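Local coordinates for DUF3809 domain-containing protein (Deinococcus radiodurans, PDB 3NQN), which is of unknown function but binds calcium ions in the crystal, where two copies pair, at the interface of chains A and B. Coordinates in Å, arbitrary orientation; residue numbers count along the deposited sequence, not the author numbering. Chains: chain A/B, uncharacterized protein.

The interface of chains A and B. Residues chain A 128-129, 132-133; chain B 57-58, 128.
A:Phe128 and B:Phe128 lie face to face, their ring centroids 4.3 Å apart and their planes tilted by 10°. The overlap is offset: CE1 of B:Phe128 sits over the rim of the A:Phe128 ring, 3.2 Å from its CD1, the tight point of the stack. Over the opposite face of the A ring comes B:Pro57, whose CD stands 4.0 Å above the plane, again toward the rim, whereas its carbonyl O lies beside the rim, 3.4 Å from CE2 of A:Phe128 and only slightly off the plane. The A ring is thus clamped between a flat aromatic and a pyrrolidine, which should limit its freedom to tilt. An alanine here would probably lose the stack across the two-fold and leave B:Pro57 without the ring it packs on. Beside this stack, B:Leu58 reaches onto the helix surface. Its CD1 packs 3.7 Å from CA of A:Glu129 and touches the CG methylene too; that CG is anti to the backbone N (chi1 -177°), and the extended chain presents aliphatic carbon to the leucine. CG1 of A:Val132 meets CB of B:Leu58 at 3.9 Å. No hydrogen bond or salt bridge crosses here, so apolar packing carries the contact. The stack lies at the two-fold, and the Pro-Leu packing recurs with chains exchanged; the dimer may or may not be biological. A:Phe128 to A:Val132 lie near the start of the long C-terminal helix 122-153, where it meets its counterpart, and B:Pro57 and B:Leu58 belong to the turn between strands 47-56 and 60-73.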
# COMPACT_ATOMS: atom_id res chain seq x y z
N PHE A 128 -14.45 9.62 11.73
CA PHE A 128 -13.23 9.09 11.12
C PHE A 128 -12.07 9.03 12.11
O PHE A 128 -11.37 8.02 12.19
CB PHE A 128 -12.84 9.91 9.89
CG PHE A 128 -12.25 9.09 8.81
CD1 PHE A 128 -13.06 8.44 7.91
CD2 PHE A 128 -10.88 8.90 8.73
CE1 PHE A 128 -12.52 7.63 6.92
CE2 PHE A 128 -10.33 8.09 7.76
CZ PHE A 128 -11.15 7.46 6.85
N GLU A 129 -11.89 10.10 12.89
CA GLU A 129 -10.80 10.17 13.88
C GLU A 129 -10.94 9.08 14.94
O GLU A 129 -9.97 8.38 15.26
CB GLU A 129 -10.77 11.54 14.55
CG GLU A 129 -9.62 11.73 15.55
CD GLU A 129 -9.51 13.17 16.05
OE1 GLU A 129 -10.56 13.85 16.16
OE2 GLU A 129 -8.37 13.61 16.36
N VAL A 132 -10.16 5.61 13.39
CA VAL A 132 -8.74 5.43 13.02
C VAL A 132 -7.82 5.28 14.24
O VAL A 132 -6.93 4.43 14.23
CB VAL A 132 -8.20 6.55 12.09
CG1 VAL A 132 -6.66 6.42 11.92
CG2 VAL A 132 -8.90 6.52 10.73
N GLN A 133 -8.01 6.11 15.27
CA GLN A 133 -7.17 6.02 16.48
C GLN A 133 -7.34 4.67 17.17
O GLN A 133 -6.35 4.05 17.58
CB GLN A 133 -7.51 7.15 17.44
CG GLN A 133 -7.12 8.53 16.93
CD GLN A 133 -7.50 9.63 17.89
OE1 GLN A 133 -8.12 9.39 18.92
NE2 GLN A 133 -7.13 10.85 17.55
N PRO B 57 -8.57 11.69 6.24
CA PRO B 57 -7.99 12.19 7.47
C PRO B 57 -7.16 11.12 8.20
O PRO B 57 -7.52 9.93 8.20
CB PRO B 57 -9.22 12.53 8.33
CG PRO B 57 -10.30 12.81 7.34
CD PRO B 57 -10.02 11.93 6.17
N LEU B 58 -6.06 11.56 8.80
CA LEU B 58 -5.19 10.72 9.68
C LEU B 58 -4.37 9.66 8.95
O LEU B 58 -3.16 9.57 9.16
CB LEU B 58 -5.99 10.10 10.83
CG LEU B 58 -6.83 11.09 11.68
CD1 LEU B 58 -7.22 10.45 12.99
CD2 LEU B 58 -6.09 12.42 11.93
N PHE B 128 -18.79 7.13 9.27
CA PHE B 128 -17.49 6.71 8.78
C PHE B 128 -17.56 6.27 7.32
O PHE B 128 -16.71 6.64 6.54
CB PHE B 128 -16.92 5.56 9.62
CG PHE B 128 -15.50 5.22 9.27
CD1 PHE B 128 -14.45 5.91 9.86
CD2 PHE B 128 -15.20 4.25 8.32
CE1 PHE B 128 -13.13 5.63 9.53
CE2 PHE B 128 -13.88 3.96 7.98
CZ PHE B 128 -12.85 4.65 8.58